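Local coordinates for protein acyltransferase (Actinoplanes teichomyceticus, PDB 4Q38) that probably transfers a long fatty acyl chain from acyl-CoA to the amino sugar of teicoplanin-type glycopeptide antibiotics, at residues 35-40 and 97-102; 155-160 and 181-186; 197-200 and 206-209; 296-301 and 307-312. All coordinates share one frame; numbering follows the deposited sequence.

Contact 1. Residues 35-40 and 97-102; sequences LTELDE and IVRHMG
E37 on helix 32-41 meets R99, in the turn that follows helix 84-98, at the surface of the N-terminal half. Along the first segment, E37 is the residue that reaches the second. Its CG is anti to the backbone N (chi1 -171°) and the chain runs out extended, which takes the carboxylate clear of its own helix. There E37 OE2 accepts a hydrogen bond from R99 NH2 at 2.9 Å, as part of a salt bridge. The N-H points fairly straight at the oxygen (158°). The oxygen lies close to the plane of the guanidinium, at its edge, but the nitrogen stands well above the carboxylate plane. The two planes are 41° apart, and one nitrogen makes the bond. R99 belongs to the type I turn from V98 to M101, and its NE bonds back to A96 O. L38, next in line, packs with L35 on helix 84-98, where both touch L89. E37 OE1 has a second salt bridge, to R109 NH1. The carboxylate is thus shared by two arginines, which probably favours its ionised form.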
loop_
_atom_site.group_PDB
_atom_site.type_symbol
_atom_site.label_atom_id
_atom_site.label_comp_id
_atom_site.label_asym_id
_atom_site.label_seq_id
_atom_site.Cartn_x
_atom_site.Cartn_y
_atom_site.Cartn_z
ATOM N N LEU A 35 7.232 -14.764 -14.229
ATOM C CA LEU A 35 6.244 -15.700 -14.758
ATOM C C LEU A 35 6.730 -17.147 -14.721
ATOM O O LEU A 35 5.946 -18.066 -14.464
ATOM C CB LEU A 35 5.828 -15.277 -16.166
ATOM C CG LEU A 35 5.064 -13.948 -16.203
ATOM C CD1 LEU A 35 4.928 -13.439 -17.629
ATOM C CD2 LEU A 35 3.698 -14.090 -15.556
ATOM N N THR A 36 8.029 -17.342 -14.947
ATOM C CA THR A 36 8.648 -18.660 -14.768
ATOM C C THR A 36 8.538 -19.090 -13.311
ATOM O O THR A 36 8.161 -20.227 -13.013
ATOM C CB THR A 36 10.127 -18.644 -15.212
ATOM O OG1 THR A 36 10.188 -18.299 -16.597
ATOM C CG2 THR A 36 10.793 -20.006 -15.007
ATOM N N GLU A 37 8.846 -18.168 -12.404
ATOM C CA GLU A 37 8.734 -18.454 -10.978
ATOM C C GLU A 37 7.304 -18.856 -10.621
ATOM O O GLU A 37 7.095 -19.814 -9.880
ATOM C CB GLU A 37 9.201 -17.266 -10.131
ATOM C CG GLU A 37 9.305 -17.585 -8.643
ATOM C CD GLU A 37 9.671 -16.385 -7.790
ATOM O OE1 GLU A 37 10.068 -15.335 -8.342
ATOM O OE2 GLU A 37 9.567 -16.501 -6.551
ATOM N N LEU A 38 6.321 -18.135 -11.166
ATOM C CA LEU A 38 4.918 -18.463 -10.912
ATOM C C LEU A 38 4.523 -19.801 -11.545
ATOM O O LEU A 38 3.701 -20.534 -10.999
ATOM C CB LEU A 38 3.987 -17.349 -11.402
ATOM C CG LEU A 38 4.049 -15.973 -10.715
ATOM C CD1 LEU A 38 2.851 -15.122 -11.108
ATOM C CD2 LEU A 38 4.112 -16.107 -9.204
ATOM N N ASP A 39 5.106 -20.113 -12.699
ATOM C CA ASP A 39 4.858 -21.417 -13.326
ATOM C C ASP A 39 5.352 -22.550 -12.426
ATOM O O ASP A 39 4.623 -23.511 -12.172
ATOM C CB ASP A 39 5.495 -21.491 -14.716
ATOM C CG ASP A 39 5.105 -22.753 -15.476
ATOM O OD1 ASP A 39 3.931 -23.168 -15.414
ATOM O OD2 ASP A 39 5.983 -23.337 -16.137
ATOM N N GLU A 40 6.577 -22.420 -11.913
ATOM C CA GLU A 40 7.131 -23.433 -11.006
ATOM C C GLU A 40 6.371 -23.544 -9.683
ATOM O O GLU A 40 6.205 -24.643 -9.149
ATOM C CB GLU A 40 8.620 -23.198 -10.775
ATOM C CG GLU A 40 9.482 -23.931 -11.790
ATOM C CD GLU A 40 10.680 -23.127 -12.250
ATOM O OE1 GLU A 40 11.240 -22.360 -11.433
ATOM O OE2 GLU A 40 11.061 -23.267 -13.436
ATOM N N ILE A 97 1.548 -14.846 -3.028
ATOM C CA ILE A 97 1.325 -14.015 -1.837
ATOM C C ILE A 97 1.084 -14.853 -0.575
ATOM O O ILE A 97 1.771 -14.662 0.442
ATOM C CB ILE A 97 0.196 -12.977 -2.061
ATOM C CG1 ILE A 97 0.595 -12.000 -3.179
ATOM C CG2 ILE A 97 -0.098 -12.209 -0.761
ATOM C CD1 ILE A 97 -0.523 -11.089 -3.644
ATOM N N VAL A 98 0.136 -15.790 -0.635
ATOM C CA VAL A 98 -0.230 -16.574 0.560
ATOM C C VAL A 98 0.881 -17.508 1.057
ATOM O O VAL A 98 0.894 -17.880 2.234
ATOM C CB VAL A 98 -1.544 -17.364 0.400
ATOM C CG1 VAL A 98 -2.717 -16.410 0.227
ATOM C CG2 VAL A 98 -1.462 -18.357 -0.759
ATOM N N ARG A 99 1.816 -17.856 0.172
ATOM C CA ARG A 99 2.984 -18.647 0.561
ATOM C C ARG A 99 3.851 -17.884 1.575
ATOM O O ARG A 99 4.636 -18.491 2.310
ATOM C CB ARG A 99 3.815 -19.038 -0.668
ATOM C CG ARG A 99 4.517 -17.874 -1.340
ATOM C CD ARG A 99 5.496 -18.313 -2.413
ATOM N NE ARG A 99 6.023 -17.171 -3.167
ATOM C CZ ARG A 99 6.856 -17.276 -4.202
ATOM N NH1 ARG A 99 7.263 -18.469 -4.613
ATOM N NH2 ARG A 99 7.281 -16.188 -4.836
ATOM N N HIS A 100 3.714 -16.557 1.600
ATOM C CA HIS A 100 4.437 -15.716 2.569
ATOM C C HIS A 100 3.563 -15.138 3.647
ATOM O O HIS A 100 3.928 -14.131 4.275
ATOM C CB HIS A 100 5.155 -14.588 1.845
ATOM C CG HIS A 100 6.249 -15.055 0.918
ATOM N ND1 HIS A 100 7.195 -15.936 1.300
ATOM C CD2 HIS A 100 6.529 -14.723 -0.407
ATOM C CE1 HIS A 100 8.045 -16.156 0.271
ATOM N NE2 HIS A 100 7.638 -15.413 -0.769
ATOM N N MET A 101 2.398 -15.746 3.872
ATOM C CA MET A 101 1.494 -15.294 4.926
ATOM C C MET A 101 2.255 -15.169 6.255
ATOM O O MET A 101 2.925 -16.112 6.677
ATOM C CB MET A 101 0.325 -16.265 5.080
ATOM C CG MET A 101 -0.743 -15.804 6.060
ATOM S SD MET A 101 -1.630 -14.322 5.516
ATOM C CE MET A 101 -2.592 -14.987 4.166
ATOM N N GLY A 102 2.170 -13.995 6.882
ATOM C CA GLY A 102 2.840 -13.730 8.156
ATOM C C GLY A 102 4.344 -13.526 8.056
ATOM O O GLY A 102 5.013 -13.343 9.065
#

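Contact 2. Residues 155-160 and 181-186; sequences LTQLGE and TYHLRG
The H183 ring meets the Q157 amide at its edge, near the ring plane, with the amide turned 54° from the ring. W179 makes an edge-to-face contact with the same ring. Beside it in sequence, the Y182 ring carries R185 NH2 over one face, 3.9 Å above the plane and offset toward the rim. H183, Y182 and R185 sit at the end of helix 177-184, which closes in a Schellman motif: G186 has positive phi, with two bonds back into the last turn. The contact is buried in the helical N-terminal domain. H183 points at helix 157-169, and Q157 crosses it at about a right angle. With CG anti to the backbone N (chi1 -161°), the extended Q157 chain carries the amide to the ring edge. As modelled, Q157 NE2 is 2.8 Å from H183 NE2; Q157 CB is 3.6 Å from the same nitrogen. L155 and H183 run past each other in opposite directions, with L155 CD2 4.1 Å from H183 CB. Q157 also lines the pocket of the decanoyl glucosamine, which makes H183 a second-shell neighbour of the ligand. Within the helix end, R185 grips T181 side-on: R185 NE bonds to T181 O at 2.9 Å, and R185 NH2 to T181 OG1.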
loop_
_atom_site.group_PDB
_atom_site.type_symbol
_atom_site.label_atom_id
_atom_site.label_comp_id
_atom_site.label_asym_id
_atom_site.label_seq_id
_atom_site.Cartn_x
_atom_site.Cartn_y
_atom_site.Cartn_z
ATOM N N LEU A 155 -7.896 -3.895 6.102
ATOM C CA LEU A 155 -8.143 -4.246 4.708
ATOM C C LEU A 155 -8.845 -3.156 3.893
ATOM O O LEU A 155 -8.801 -3.200 2.666
ATOM C CB LEU A 155 -8.910 -5.587 4.618
ATOM C CG LEU A 155 -8.166 -6.805 5.190
ATOM C CD1 LEU A 155 -9.031 -8.060 5.135
ATOM C CD2 LEU A 155 -6.835 -7.046 4.479
ATOM N N THR A 156 -9.488 -2.193 4.570
ATOM C CA THR A 156 -10.173 -1.072 3.898
ATOM C C THR A 156 -9.257 -0.159 3.101
ATOM O O THR A 156 -9.752 0.624 2.286
ATOM C CB THR A 156 -10.952 -0.143 4.868
ATOM O OG1 THR A 156 -10.038 0.493 5.775
ATOM C CG2 THR A 156 -12.036 -0.900 5.633
ATOM N N GLN A 157 -7.937 -0.229 3.306
ATOM C CA GLN A 157 -7.073 0.570 2.436
ATOM C C GLN A 157 -7.226 0.187 0.959
ATOM O O GLN A 157 -6.864 0.969 0.085
ATOM C CB GLN A 157 -5.584 0.606 2.840
ATOM C CG GLN A 157 -4.891 1.814 2.179
ATOM C CD GLN A 157 -3.471 2.094 2.638
ATOM O OE1 GLN A 157 -3.010 3.256 2.620
ATOM N NE2 GLN A 157 -2.765 1.062 3.021
ATOM N N LEU A 158 -7.777 -0.997 0.674
ATOM C CA LEU A 158 -8.056 -1.344 -0.723
ATOM C C LEU A 158 -8.902 -0.263 -1.383
ATOM O O LEU A 158 -8.593 0.196 -2.480
ATOM C CB LEU A 158 -8.755 -2.709 -0.849
ATOM C CG LEU A 158 -9.157 -3.080 -2.285
ATOM C CD1 LEU A 158 -7.936 -3.252 -3.193
ATOM C CD2 LEU A 158 -10.031 -4.331 -2.297
ATOM N N GLY A 159 -9.968 0.149 -0.705
ATOM C CA GLY A 159 -10.852 1.182 -1.249
ATOM C C GLY A 159 -10.133 2.494 -1.507
ATOM O O GLY A 159 -10.329 3.124 -2.539
ATOM N N GLU A 160 -9.293 2.902 -0.562
ATOM C CA GLU A 160 -8.492 4.121 -0.688
ATOM C C GLU A 160 -7.606 4.057 -1.931
ATOM O O GLU A 160 -7.516 5.011 -2.697
ATOM C CB GLU A 160 -7.633 4.292 0.577
ATOM C CG GLU A 160 -6.620 5.441 0.531
ATOM C CD GLU A 160 -5.746 5.507 1.774
ATOM O OE1 GLU A 160 -6.301 5.456 2.887
ATOM O OE2 GLU A 160 -4.499 5.622 1.646
ATOM N N THR A 181 0.416 -6.288 -0.688
ATOM C CA THR A 181 0.990 -7.562 -0.217
ATOM C C THR A 181 1.221 -7.531 1.288
ATOM O O THR A 181 1.254 -8.578 1.922
ATOM C CB THR A 181 2.341 -7.973 -0.890
ATOM O OG1 THR A 181 3.384 -7.052 -0.539
ATOM C CG2 THR A 181 2.227 -8.085 -2.408
ATOM N N TYR A 182 1.408 -6.332 1.849
ATOM C CA TYR A 182 1.568 -6.193 3.300
ATOM C C TYR A 182 0.262 -6.535 4.012
ATOM O O TYR A 182 0.250 -7.341 4.949
ATOM C CB TYR A 182 2.012 -4.780 3.684
ATOM C CG TYR A 182 3.481 -4.479 3.456
ATOM C CD1 TYR A 182 3.985 -4.282 2.165
ATOM C CD2 TYR A 182 4.366 -4.346 4.537
ATOM C CE1 TYR A 182 5.332 -3.990 1.956
ATOM C CE2 TYR A 182 5.712 -4.050 4.334
ATOM C CZ TYR A 182 6.186 -3.877 3.043
ATOM O OH TYR A 182 7.512 -3.581 2.833
ATOM N N HIS A 183 -0.839 -5.928 3.563
ATOM C CA HIS A 183 -2.136 -6.200 4.172
ATOM C C HIS A 183 -2.474 -7.657 4.024
ATOM O O HIS A 183 -2.921 -8.293 4.977
ATOM C CB HIS A 183 -3.252 -5.374 3.525
ATOM C CG HIS A 183 -2.921 -3.916 3.332
ATOM N ND1 HIS A 183 -1.877 -3.500 2.596
ATOM C CD2 HIS A 183 -3.565 -2.767 3.783
ATOM C CE1 HIS A 183 -1.840 -2.156 2.579
ATOM N NE2 HIS A 183 -2.883 -1.704 3.292
ATOM N N LEU A 184 -2.262 -8.190 2.822
ATOM C CA LEU A 184 -2.654 -9.573 2.486
ATOM C C LEU A 184 -1.786 -10.662 3.124
ATOM O O LEU A 184 -2.204 -11.819 3.224
ATOM C CB LEU A 184 -2.695 -9.761 0.957
ATOM C CG LEU A 184 -3.796 -8.974 0.218
ATOM C CD1 LEU A 184 -3.657 -9.112 -1.295
ATOM C CD2 LEU A 184 -5.177 -9.389 0.672
ATOM N N ARG A 185 -0.585 -10.297 3.558
ATOM C CA ARG A 185 0.233 -11.239 4.317
ATOM C C ARG A 185 0.017 -11.131 5.817
ATOM O O ARG A 185 0.660 -11.834 6.588
ATOM C CB ARG A 185 1.708 -11.058 3.984
ATOM C CG ARG A 185 2.095 -11.639 2.636
ATOM C CD ARG A 185 3.548 -11.341 2.342
ATOM N NE ARG A 185 3.798 -9.922 2.054
ATOM C CZ ARG A 185 4.986 -9.336 2.170
ATOM N NH1 ARG A 185 6.031 -10.020 2.651
ATOM N NH2 ARG A 185 5.131 -8.052 1.847
ATOM N N GLY A 186 -0.891 -10.258 6.248
ATOM C CA GLY A 186 -1.119 -10.112 7.677
ATOM C C GLY A 186 0.082 -9.585 8.456
ATOM O O GLY A 186 0.245 -9.897 9.634
#

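Contact 3. Residues 197-200 and 206-209; sequences SLAT and PHLG
H207 lies across from A199 in a beta hairpin of the GNAT-like domain. Its side chain leaves CB with CG between the backbone N and the carbonyl carbon (chi1 64°), which swings the ring over the partner strand. From CG, one branch leads to CD2, 3.6 Å from A199 CB. The tip NE2 is closer to that methyl: H207 NE2 to A199 CB is 3.4 Å. On the other branch ND1 lies near T200, and H207 CE1 is 3.5 Å from T200 C. One ring face therefore lies over the peptide between A199 and T200, with A199 C above the ring centre. The backbones form an antiparallel ladder. The hydrogen-bonded pair A199-H207 has H207 N to A199 O at 2.9 Å and a longer return bond, A199 N to H207 O, at 3.1 Å. In the pair S197-G209, G209 N meets S197 O in the carbonyl plane, on a lone pair, at 2.8 Å. Without a side chain, G209 lets S197 OG approach its CA to 3.3 Å; this hydroxyl is hydrogen-bonded to H211. S197 and H207 share one sheet face, and both bind N-acetylglucosamine in a structure of this protein. L198 and L208 point to the other face, where F235 of helix 221-238 touches both. The sheet continues past L208 into strand 246-251, bonded through V246 and W248.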
loop_
_atom_site.group_PDB
_atom_site.type_symbol
_atom_site.label_atom_id
_atom_site.label_comp_id
_atom_site.label_asym_id
_atom_site.label_seq_id
_atom_site.Cartn_x
_atom_site.Cartn_y
_atom_site.Cartn_z
ATOM N N SER A 197 3.643 -1.972 10.593
ATOM C CA SER A 197 4.081 -3.223 9.974
ATOM C C SER A 197 5.153 -3.927 10.812
ATOM O O SER A 197 6.029 -3.279 11.385
ATOM C CB SER A 197 4.650 -2.957 8.581
ATOM O OG SER A 197 5.677 -1.985 8.672
ATOM N N LEU A 198 5.076 -5.251 10.863
ATOM C CA LEU A 198 6.166 -6.067 11.400
ATOM C C LEU A 198 7.372 -5.840 10.503
ATOM O O LEU A 198 7.282 -5.954 9.288
ATOM C CB LEU A 198 5.795 -7.544 11.382
ATOM C CG LEU A 198 4.618 -8.009 12.240
ATOM C CD1 LEU A 198 4.143 -9.374 11.767
ATOM C CD2 LEU A 198 5.037 -8.069 13.696
ATOM N N ALA A 199 8.493 -5.474 11.105
ATOM C CA ALA A 199 9.689 -5.154 10.331
ATOM C C ALA A 199 10.953 -5.536 11.084
ATOM O O ALA A 199 10.926 -5.761 12.289
ATOM C CB ALA A 199 9.711 -3.670 9.986
ATOM N N THR A 200 12.064 -5.613 10.360
ATOM C CA THR A 200 13.368 -5.844 10.985
ATOM C C THR A 200 14.411 -4.942 10.350
ATOM O O THR A 200 14.368 -4.686 9.146
ATOM C CB THR A 200 13.848 -7.294 10.836
ATOM O OG1 THR A 200 13.947 -7.609 9.446
ATOM C CG2 THR A 200 12.889 -8.274 11.520
ATOM N N PRO A 206 14.125 -6.428 15.588
ATOM C CA PRO A 206 12.713 -6.163 15.286
ATOM C C PRO A 206 12.373 -4.697 15.513
ATOM O O PRO A 206 12.856 -4.085 16.471
ATOM C CB PRO A 206 11.965 -7.041 16.299
ATOM C CG PRO A 206 12.931 -7.248 17.425
ATOM C CD PRO A 206 14.275 -7.350 16.733
ATOM N N HIS A 207 11.583 -4.127 14.609
ATOM C CA HIS A 207 10.903 -2.869 14.886
ATOM C C HIS A 207 9.532 -2.868 14.267
ATOM O O HIS A 207 9.123 -3.846 13.640
ATOM C CB HIS A 207 11.734 -1.660 14.447
ATOM C CG HIS A 207 11.982 -1.580 12.956
ATOM N ND1 HIS A 207 13.133 -1.988 12.392
ATOM C CD2 HIS A 207 11.191 -1.084 11.917
ATOM C CE1 HIS A 207 13.080 -1.789 11.053
ATOM N NE2 HIS A 207 11.897 -1.231 10.764
ATOM N N LEU A 208 8.793 -1.783 14.463
ATOM C CA LEU A 208 7.548 -1.598 13.725
ATOM C C LEU A 208 7.696 -0.473 12.715
ATOM O O LEU A 208 8.142 0.625 13.052
ATOM C CB LEU A 208 6.385 -1.331 14.679
ATOM C CG LEU A 208 6.080 -2.415 15.731
ATOM C CD1 LEU A 208 4.966 -1.891 16.630
ATOM C CD2 LEU A 208 5.660 -3.745 15.118
ATOM N N GLY A 209 7.336 -0.750 11.464
ATOM C CA GLY A 209 7.240 0.305 10.466
ATOM C C GLY A 209 5.978 1.095 10.778
ATOM O O GLY A 209 4.949 0.513 11.113
#

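Contact 4. Residues 296-301 and 307-312; sequences FVFRYN and ELPQRS. With COA (coenzyme A), chain D.
F298 and L308 both hold CG anti to the carbonyl carbon (chi1 -57° and -70°), and this brings a leucine methyl onto the phenyl ring. L308 CD1 lies 4.0 Å from the centroid of the F298 ring, over the face, as a CH-pi contact. V297 CG1 covers the opposite face, 3.6 Å above the plane. P309 O approaches the ring edge, near its plane, 3.5 Å from F298 CE1. Y300 crosses L308 at about a right angle, with Y300 CD1 3.8 Å from L308 CD1; its hydroxyl is bonded to Q303. The contact thus ties the end of helix 290-298 to the loop before helix 313-323. Both segments reach coenzyme A. F296 O accepts a hydrogen bond from COA N6A at 3.0 Å. S312, the N-cap of helix 313-323, donates from OG to COA N3A, also at 3.0 Å. The F296 ring lies under the thiol arm, with COA C2P over its centre, 3.4 Å above the plane. Amino group and N3A are thus read from different sides of the purine, by one acceptor and one donor, a pairing consistent with recognition of adenine.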
loop_
_atom_site.group_PDB
_atom_site.type_symbol
_atom_site.label_atom_id
_atom_site.label_comp_id
_atom_site.label_asym_id
_atom_site.label_seq_id
_atom_site.Cartn_x
_atom_site.Cartn_y
_atom_site.Cartn_z
ATOM N N PHE A 296 2.360 12.063 -2.922
ATOM C CA PHE A 296 1.480 12.184 -1.763
ATOM C C PHE A 296 0.739 13.502 -1.578
ATOM O O PHE A 296 -0.308 13.540 -0.916
ATOM C CB PHE A 296 2.215 11.756 -0.492
ATOM C CG PHE A 296 2.488 10.289 -0.449
ATOM C CD1 PHE A 296 1.434 9.381 -0.281
ATOM C CD2 PHE A 296 3.775 9.803 -0.618
ATOM C CE1 PHE A 296 1.667 8.013 -0.260
ATOM C CE2 PHE A 296 4.017 8.435 -0.608
ATOM C CZ PHE A 296 2.960 7.540 -0.424
ATOM N N VAL A 297 1.257 14.571 -2.172
ATOM C CA VAL A 297 0.573 15.862 -2.105
ATOM C C VAL A 297 -0.377 16.065 -3.284
ATOM O O VAL A 297 -1.438 16.652 -3.118
ATOM C CB VAL A 297 1.570 17.042 -1.964
ATOM C CG1 VAL A 297 0.857 18.381 -2.023
ATOM C CG2 VAL A 297 2.318 16.933 -0.638
ATOM N N PHE A 298 0.002 15.577 -4.462
ATOM C CA PHE A 298 -0.775 15.825 -5.683
ATOM C C PHE A 298 -1.201 14.577 -6.459
ATOM O O PHE A 298 -1.927 14.699 -7.449
ATOM C CB PHE A 298 0.031 16.687 -6.663
ATOM C CG PHE A 298 0.486 18.002 -6.106
ATOM C CD1 PHE A 298 -0.410 19.056 -5.941
ATOM C CD2 PHE A 298 1.830 18.202 -5.782
ATOM C CE1 PHE A 298 0.024 20.282 -5.446
ATOM C CE2 PHE A 298 2.264 19.429 -5.285
ATOM C CZ PHE A 298 1.361 20.466 -5.121
ATOM N N ARG A 299 -0.735 13.398 -6.043
ATOM C CA ARG A 299 -0.836 12.177 -6.867
ATOM C C ARG A 299 -0.352 12.514 -8.272
ATOM O O ARG A 299 -1.066 12.318 -9.266
ATOM C CB ARG A 299 -2.266 11.612 -6.899
ATOM C CG ARG A 299 -2.837 11.209 -5.546
ATOM C CD ARG A 299 -2.036 10.100 -4.877
ATOM N NE ARG A 299 -2.420 9.966 -3.470
ATOM C CZ ARG A 299 -1.865 9.118 -2.611
ATOM N NH1 ARG A 299 -0.891 8.312 -3.008
ATOM N NH2 ARG A 299 -2.282 9.082 -1.349
ATOM N N TYR A 300 0.873 13.028 -8.324
ATOM C CA TYR A 300 1.446 13.609 -9.525
ATOM C C TYR A 300 1.523 12.609 -10.669
ATOM O O TYR A 300 2.019 11.497 -10.503
ATOM C CB TYR A 300 2.837 14.159 -9.217
ATOM C CG TYR A 300 3.450 14.951 -10.341
ATOM C CD1 TYR A 300 2.866 16.141 -10.780
ATOM C CD2 TYR A 300 4.623 14.520 -10.963
ATOM C CE1 TYR A 300 3.427 16.872 -11.811
ATOM C CE2 TYR A 300 5.191 15.247 -11.998
ATOM C CZ TYR A 300 4.588 16.420 -12.416
ATOM O OH TYR A 300 5.143 17.146 -13.447
ATOM N N ASN A 301 1.019 13.021 -11.824
ATOM C CA ASN A 301 1.097 12.219 -13.035
ATOM C C ASN A 301 1.624 13.037 -14.219
ATOM O O ASN A 301 1.058 13.014 -15.314
ATOM C CB ASN A 301 -0.269 11.588 -13.345
ATOM C CG ASN A 301 -0.201 10.544 -14.447
ATOM O OD1 ASN A 301 -1.114 10.439 -15.262
ATOM N ND2 ASN A 301 0.879 9.772 -14.479
ATOM N N GLU A 307 0.273 24.203 -13.025
ATOM C CA GLU A 307 -1.107 23.783 -13.249
ATOM C C GLU A 307 -1.565 22.752 -12.218
ATOM O O GLU A 307 -2.593 22.093 -12.394
ATOM C CB GLU A 307 -1.300 23.282 -14.683
ATOM C CG GLU A 307 -1.502 24.414 -15.681
ATOM C CD GLU A 307 -1.488 23.952 -17.127
ATOM O OE1 GLU A 307 -1.051 24.744 -17.991
ATOM O OE2 GLU A 307 -1.913 22.808 -17.401
ATOM N N LEU A 308 -0.793 22.625 -11.139
ATOM C CA LEU A 308 -1.201 21.846 -9.973
ATOM C C LEU A 308 -1.923 22.765 -8.987
ATOM O O LEU A 308 -1.654 23.972 -8.965
ATOM C CB LEU A 308 0.012 21.170 -9.315
ATOM C CG LEU A 308 0.692 20.023 -10.075
ATOM C CD1 LEU A 308 1.995 19.608 -9.406
ATOM C CD2 LEU A 308 -0.235 18.824 -10.229
ATOM N N PRO A 309 -2.850 22.211 -8.176
ATOM C CA PRO A 309 -3.588 23.055 -7.225
ATOM C C PRO A 309 -2.692 23.780 -6.207
ATOM O O PRO A 309 -1.582 23.325 -5.912
ATOM C CB PRO A 309 -4.527 22.066 -6.518
ATOM C CG PRO A 309 -3.988 20.705 -6.816
ATOM C CD PRO A 309 -3.316 20.812 -8.149
ATOM N N GLN A 310 -3.181 24.903 -5.690
ATOM C CA GLN A 310 -2.422 25.735 -4.757
ATOM C C GLN A 310 -3.311 26.189 -3.608
ATOM O O GLN A 310 -3.118 27.273 -3.050
ATOM C CB GLN A 310 -1.821 26.950 -5.479
ATOM C CG GLN A 310 -0.824 26.610 -6.574
ATOM C CD GLN A 310 0.548 26.240 -6.033
ATOM O OE1 GLN A 310 1.387 27.109 -5.790
ATOM N NE2 GLN A 310 0.790 24.942 -5.858
ATOM N N ARG A 311 -4.280 25.349 -3.257
ATOM C CA ARG A 311 -5.259 25.668 -2.218
ATOM C C ARG A 311 -4.699 25.633 -0.790
ATOM O O ARG A 311 -5.058 26.481 0.032
ATOM C CB ARG A 311 -6.478 24.747 -2.331
ATOM C CG ARG A 311 -7.288 24.918 -3.613
ATOM C CD ARG A 311 -8.218 23.735 -3.860
ATOM N NE ARG A 311 -7.496 22.550 -4.335
ATOM C CZ ARG A 311 -7.097 21.536 -3.565
ATOM N NH1 ARG A 311 -7.345 21.538 -2.259
ATOM N NH2 ARG A 311 -6.446 20.512 -4.104
ATOM N N SER A 312 -3.838 24.659 -0.492
ATOM C CA SER A 312 -3.303 24.493 0.868
ATOM C C SER A 312 -1.882 25.032 0.990
ATOM O O SER A 312 -1.173 25.161 -0.013
ATOM C CB SER A 312 -3.328 23.014 1.282
ATOM O OG SER A 312 -2.274 22.295 0.653
HETATM N N1A COA D . -2.153 17.276 0.096
HETATM C C2A COA D . -2.505 18.576 0.077
HETATM N N3A COA D . -2.509 19.362 1.169
HETATM C C4A COA D . -2.147 18.855 2.376
HETATM C C5A COA D . -1.752 17.439 2.477
HETATM C C6A COA D . -1.772 16.642 1.230
HETATM N N6A COA D . -1.415 15.334 1.205
HETATM N N7A COA D . -1.451 17.223 3.771
HETATM C C8A COA D . -1.630 18.385 4.439
HETATM N N9A COA D . -2.060 19.354 3.607
HETATM C C1B COA D . -2.350 20.762 3.966
HETATM C C2B COA D . -3.335 20.910 5.110
HETATM O O2B COA D . -4.674 20.929 4.625
HETATM C C3B COA D . -2.900 22.223 5.728
HETATM O O3B COA D . -3.359 23.288 4.892
HETATM P P3B COA D . -3.555 24.812 5.403
HETATM O O7A COA D . -4.798 24.732 6.236
HETATM O O8A COA D . -3.648 25.569 4.105
HETATM O O9A COA D . -2.307 25.144 6.186
HETATM C C4B COA D . -1.381 22.157 5.599
HETATM O O4B COA D . -1.140 21.371 4.429
HETATM C C5B COA D . -0.668 21.555 6.813
HETATM O O5B COA D . -1.085 20.192 6.998
HETATM P P1A COA D . -0.731 19.340 8.310
HETATM O O1A COA D . -1.604 19.731 9.471
HETATM O O2A COA D . 0.766 19.385 8.468
HETATM O O3A COA D . -1.125 17.837 7.839
HETATM P P2A COA D . -2.582 17.162 7.953
HETATM O O4A COA D . -2.723 16.523 9.308
HETATM O O5A COA D . -3.661 18.107 7.495
HETATM O O6A COA D . -2.441 16.022 6.823
HETATM C CBP COA D . -1.813 13.737 6.162
HETATM C CCP COA D . -1.467 14.984 6.970
HETATM C CDP COA D . -0.658 12.773 6.382
HETATM C CEP COA D . -3.103 13.153 6.701
HETATM C CAP COA D . -1.961 14.087 4.661
HETATM O OAP COA D . -0.788 14.759 4.201
HETATM C C9P COA D . -2.228 12.930 3.717
HETATM O O9P COA D . -3.337 12.427 3.657
HETATM N N8P COA D . -1.219 12.523 2.941
HETATM C C7P COA D . -1.293 11.326 2.119
HETATM C C6P COA D . -0.749 10.111 2.868
HETATM C C5P COA D . 0.737 10.268 3.151
HETATM O O5P COA D . 1.366 11.211 2.684
HETATM N N4P COA D . 1.285 9.342 3.942
HETATM C C3P COA D . 2.729 9.216 4.113
HETATM C C2P COA D . 3.415 8.534 2.939
HETATM S S1P COA D . 5.213 8.422 3.232
#

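How the contacts relate
The four contacts follow one another along the chain, from the helical N-terminal part into the GNAT-like domain. Contacts 1 and 2 touch: G102 N lies 2.7 Å from R185 O, a probable hydrogen bond. Contacts 2 and 3 meet where these two parts join, Y182 CD2 being 4.3 Å from S197 CB. Contact 4 comes within about 5 Å of contact 2 at the nearest atoms, without touching it. Both border the ligands: the Q157 side chain is about 4 Å from the decanoyl glucosamine, and F296 touches both that ligand and coenzyme A. G209 of contact 3 is about 8 Å from the sugar ligand. Contact 1 lies away from the ligand sites, its centre about 37 Å from that of contact 4.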